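Local coordinates for nucleoporin NUP170 (Chaetomium thermophilum, PDB 5HAX), which is a component of the nuclear pore complex, probably acting as a scaffold nucleoporin of its inner ring, at residues Val136-Thr140 and Ser141-Leu145; Glu228-Arg231 and Gly232-Val235. All blocks are in the same frame, centred on the assembly; numbering follows the deposited sequence.

Contact 1. Residues Val136-Thr140 and Ser141-Leu145; sequences VVATT and SEIIL
Thr139 and Glu142 close a beta hairpin at its two-residue loop, Thr140-Ser141, and most of the polar work there falls to the threonine. Its backbone N gives a 2.8 Å hydrogen bond to Glu142 O. The return bond from Glu142 N goes not to a carbonyl but to Thr139 OG1, at 3.0 Å. Ser141 N also donates to Thr139 OG1, at 3.1 Å, which makes an ST turn. The hydroxyl reaches both amides because chi1 (73°) sets it between the backbone N and the carbonyl carbon. One water links Thr139 OG1 to the carboxylate of Glu142, donating to OE1.

Further from the turn, Val137 and Ile144 form the hydrogen-bonded antiparallel pair, each joined to the other by two backbone bonds, Val137 N to Ile144 O (2.8 Å) and Ile144 N to Val137 O (2.7 Å).

Val136, Ala138, Ile143 and Leu145 share the face opposite Val137 and Ile144, which packs on strands 187-190 and 198-202 of the next propeller blade. Ala138 CB lies 4.0 Å from Ile143 CG1. Val136 points the same way as Ile143 and Leu145 and meets each with a different branch: CG2 lies 3.8 Å from Leu145 CD2, and CG1 presses on Ile143 CG2 at a tight 3.5 Å.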
loop_
_atom_site.group_PDB
_atom_site.type_symbol
_atom_site.label_atom_id
_atom_site.label_comp_id
_atom_site.label_asym_id
_atom_site.label_seq_id
_atom_site.Cartn_x
_atom_site.Cartn_y
_atom_site.Cartn_z
ATOM N N VAL A 136 -18.039 -8.935 12.769
ATOM C CA VAL A 136 -18.086 -10.275 13.348
ATOM C C VAL A 136 -17.653 -10.169 14.804
ATOM O O VAL A 136 -16.553 -9.685 15.096
ATOM C CB VAL A 136 -17.185 -11.255 12.580
ATOM C CG1 VAL A 136 -17.393 -12.674 13.097
ATOM C CG2 VAL A 136 -17.455 -11.183 11.086
ATOM N N VAL A 137 -18.511 -10.626 15.714
ATOM C CA VAL A 137 -18.251 -10.589 17.150
ATOM C C VAL A 137 -18.310 -12.024 17.659
ATOM O O VAL A 137 -19.377 -12.651 17.643
ATOM C CB VAL A 137 -19.256 -9.701 17.896
ATOM C CG1 VAL A 137 -18.972 -9.715 19.393
ATOM C CG2 VAL A 137 -19.214 -8.278 17.355
ATOM N N ALA A 138 -17.174 -12.536 18.123
ATOM C CA ALA A 138 -17.074 -13.895 18.641
ATOM C C ALA A 138 -17.005 -13.865 20.161
ATOM O O ALA A 138 -16.200 -13.124 20.737
ATOM C CB ALA A 138 -15.842 -14.602 18.072
ATOM N N THR A 139 -17.848 -14.668 20.805
ATOM C CA THR A 139 -17.832 -14.851 22.250
ATOM C C THR A 139 -17.502 -16.307 22.569
ATOM O O THR A 139 -17.289 -17.130 21.676
ATOM C CB THR A 139 -19.175 -14.461 22.881
ATOM O OG1 THR A 139 -20.164 -15.452 22.569
ATOM C CG2 THR A 139 -19.638 -13.097 22.381
ATOM N N THR A 140 -17.469 -16.623 23.865
ATOM C CA THR A 140 -17.237 -17.998 24.289
ATOM C C THR A 140 -18.433 -18.901 24.018
ATOM O O THR A 140 -18.318 -20.117 24.198
ATOM C CB THR A 140 -16.893 -18.046 25.779
ATOM O OG1 THR A 140 -17.932 -17.417 26.538
ATOM C CG2 THR A 140 -15.575 -17.337 26.049
ATOM N N SER A 141 -19.561 -18.338 23.581
ATOM C CA SER A 141 -20.784 -19.093 23.342
ATOM C C SER A 141 -21.275 -19.040 21.901
ATOM O O SER A 141 -21.940 -19.981 21.464
ATOM C CB SER A 141 -21.904 -18.583 24.262
ATOM O OG SER A 141 -23.078 -19.364 24.127
ATOM N N GLU A 142 -20.966 -17.984 21.150
ATOM C CA GLU A 142 -21.520 -17.834 19.810
ATOM C C GLU A 142 -20.713 -16.804 19.030
ATOM O O GLU A 142 -19.910 -16.054 19.591
ATOM C CB GLU A 142 -22.993 -17.418 19.875
ATOM C CG GLU A 142 -23.213 -16.101 20.606
ATOM C CD GLU A 142 -24.675 -15.816 20.885
ATOM O OE1 GLU A 142 -24.959 -14.889 21.674
ATOM O OE2 GLU A 142 -25.539 -16.518 20.318
ATOM N N ILE A 143 -20.944 -16.784 17.716
ATOM C CA ILE A 143 -20.446 -15.742 16.824
ATOM C C ILE A 143 -21.647 -14.967 16.299
ATOM O O ILE A 143 -22.664 -15.560 15.920
ATOM C CB ILE A 143 -19.620 -16.312 15.653
ATOM C CG1 ILE A 143 -18.394 -17.073 16.169
ATOM C CG2 ILE A 143 -19.176 -15.185 14.727
ATOM C CD1 ILE A 143 -18.657 -18.534 16.471
ATOM N N ILE A 144 -21.515 -13.643 16.255
ATOM C CA ILE A 144 -22.611 -12.740 15.922
ATOM C C ILE A 144 -22.181 -11.873 14.747
ATOM O O ILE A 144 -21.075 -11.320 14.750
ATOM C CB ILE A 144 -22.999 -11.866 17.130
ATOM C CG1 ILE A 144 -23.343 -12.751 18.334
ATOM C CG2 ILE A 144 -24.172 -10.958 16.780
ATOM C CD1 ILE A 144 -23.346 -12.015 19.655
ATOM N N LEU A 145 -23.054 -11.756 13.749
ATOM C CA LEU A 145 -22.828 -10.895 12.595
ATOM C C LEU A 145 -23.695 -9.649 12.714
ATOM O O LEU A 145 -24.893 -9.747 13.000
ATOM C CB LEU A 145 -23.151 -11.624 11.291
ATOM C CG LEU A 145 -22.448 -12.959 11.048
ATOM C CD1 LEU A 145 -22.870 -13.521 9.699
ATOM C CD2 LEU A 145 -20.936 -12.803 11.124
HETATM O O HOH W 1 -22.824 -14.612 23.437
#

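Contact 2. Residues Glu228-Arg231 and Gly232-Val235; sequences EWLR and GLYV
Leu230 and Leu233 meet through one methyl each, CD1 of the first lying 3.9 Å from CD2 of the second. The two side chains cross at a slant, and both carry CG opposite the carbonyl carbon (chi1 -65° and -74°), which keeps each isobutyl group on the backbone-N side of its own residue. Three residues apart on a regular strand, they would be expected on opposite faces.

What brings them together is a classic beta bulge: Arg231 and Gly232 both face Leu245 on strand 241-246 and bond to it through the backbone, so two residues take up the space of one. Arg231 departs from the extended form, with psi at -14°, and Gly232 is fully extended again. In this beta-propeller blade the leucines thereby share a face, where Ser244 lies beside them and strand 178-181 of the preceding blade supplies Phe178, which touches Leu230, and Val180, which touches Leu233.

Arg231 and Tyr234 serve the other face, touching Val294 and Pro298 of strand 293-298 in the following blade. The phenol ring of Tyr234 folds back along the strand toward the bulge, its OH 3.8 Å from CA of Gly232, where no side chain stands in the way, and 4.4 Å from Arg231 O. Tyr234 OH also has a weak hydrogen bond from Leu296 N.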
loop_
_atom_site.group_PDB
_atom_site.type_symbol
_atom_site.label_atom_id
_atom_site.label_comp_id
_atom_site.label_asym_id
_atom_site.label_seq_id
_atom_site.Cartn_x
_atom_site.Cartn_y
_atom_site.Cartn_z
ATOM N N GLU A 228 -1.730 -28.446 19.946
ATOM C CA GLU A 228 -1.250 -27.437 19.010
ATOM C C GLU A 228 -2.415 -26.509 18.703
ATOM O O GLU A 228 -3.541 -26.976 18.534
ATOM C CB GLU A 228 -0.715 -28.073 17.716
ATOM C CG GLU A 228 -0.029 -27.086 16.777
ATOM C CD GLU A 228 0.399 -27.710 15.457
ATOM O OE1 GLU A 228 0.025 -28.869 15.183
ATOM O OE2 GLU A 228 1.113 -27.036 14.688
ATOM N N TRP A 229 -2.148 -25.203 18.647
ATOM C CA TRP A 229 -3.185 -24.217 18.364
ATOM C C TRP A 229 -2.592 -23.108 17.501
ATOM O O TRP A 229 -1.409 -23.134 17.149
ATOM C CB TRP A 229 -3.797 -23.672 19.661
ATOM C CG TRP A 229 -2.856 -22.869 20.513
ATOM C CD1 TRP A 229 -2.601 -21.532 20.417
ATOM C CD2 TRP A 229 -2.059 -23.351 21.601
ATOM N NE1 TRP A 229 -1.691 -21.153 21.373
ATOM C CE2 TRP A 229 -1.341 -22.252 22.112
ATOM C CE3 TRP A 229 -1.879 -24.605 22.190
ATOM C CZ2 TRP A 229 -0.460 -22.369 23.184
ATOM C CZ3 TRP A 229 -1.001 -24.720 23.253
ATOM C CH2 TRP A 229 -0.304 -23.608 23.739
ATOM N N LEU A 230 -3.422 -22.123 17.158
ATOM C CA LEU A 230 -3.053 -21.107 16.182
ATOM C C LEU A 230 -2.581 -19.819 16.844
ATOM O O LEU A 230 -3.020 -19.454 17.939
ATOM C CB LEU A 230 -4.226 -20.795 15.251
ATOM C CG LEU A 230 -4.685 -21.939 14.344
ATOM C CD1 LEU A 230 -5.742 -21.440 13.377
ATOM C CD2 LEU A 230 -3.519 -22.562 13.582
ATOM N N ARG A 231 -1.668 -19.137 16.149
ATOM C CA ARG A 231 -1.217 -17.797 16.490
ATOM C C ARG A 231 -1.752 -16.730 15.542
ATOM O O ARG A 231 -1.654 -15.541 15.862
ATOM C CB ARG A 231 0.320 -17.736 16.490
ATOM C CG ARG A 231 0.993 -18.054 17.825
ATOM C CD ARG A 231 2.499 -18.211 17.636
ATOM N NE ARG A 231 3.290 -17.436 18.592
ATOM C CZ ARG A 231 3.415 -16.112 18.563
ATOM N NH1 ARG A 231 4.164 -15.495 19.469
ATOM N NH2 ARG A 231 2.786 -15.400 17.637
ATOM N N GLY A 232 -2.303 -17.114 14.393
ATOM C CA GLY A 232 -2.856 -16.137 13.470
ATOM C C GLY A 232 -3.370 -16.797 12.206
ATOM O O GLY A 232 -2.988 -17.922 11.864
ATOM N N LEU A 233 -4.261 -16.068 11.528
ATOM C CA LEU A 233 -4.795 -16.426 10.220
ATOM C C LEU A 233 -4.513 -15.298 9.235
ATOM O O LEU A 233 -4.544 -14.121 9.603
ATOM C CB LEU A 233 -6.315 -16.677 10.271
ATOM C CG LEU A 233 -6.849 -17.966 10.898
ATOM C CD1 LEU A 233 -8.361 -18.011 10.744
ATOM C CD2 LEU A 233 -6.219 -19.192 10.263
ATOM N N TYR A 234 -4.252 -15.661 7.975
ATOM C CA TYR A 234 -3.836 -14.693 6.960
ATOM C C TYR A 234 -4.412 -15.067 5.599
ATOM O O TYR A 234 -4.325 -16.225 5.184
ATOM C CB TYR A 234 -2.305 -14.619 6.885
ATOM C CG TYR A 234 -1.629 -14.586 8.243
ATOM C CD1 TYR A 234 -1.349 -15.761 8.926
ATOM C CD2 TYR A 234 -1.277 -13.382 8.841
ATOM C CE1 TYR A 234 -0.741 -15.741 10.164
ATOM C CE2 TYR A 234 -0.666 -13.351 10.080
ATOM C CZ TYR A 234 -0.400 -14.535 10.735
ATOM O OH TYR A 234 0.208 -14.522 11.968
ATOM N N VAL A 235 -4.971 -14.077 4.897
ATOM C CA VAL A 235 -5.663 -14.279 3.623
ATOM C C VAL A 235 -4.844 -13.660 2.497
ATOM O O VAL A 235 -4.229 -12.601 2.670
ATOM C CB VAL A 235 -7.077 -13.659 3.652
ATOM C CG1 VAL A 235 -7.740 -13.746 2.276
ATOM C CG2 VAL A 235 -7.938 -14.333 4.705
#

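In the fold
Both contacts lie in the seven-bladed beta-propeller, and neither spans a long loop. Going from the N terminus, contact 1 comes first, turning the chain between the two middle strands, 133-139 and 142-151, of the blade formed by 114-170. The chain then builds the blade of 178-217 and enters the next one through contact 2, a kink within its first strand, 230-236. The two are in series, neither nested nor crossed, with centres about 18 Å apart and nearest atoms about 11 Å apart. The intervening blade connects them: contact 1 packs on its strands 187-190 and 198-202, contact 2 on its strand 178-181.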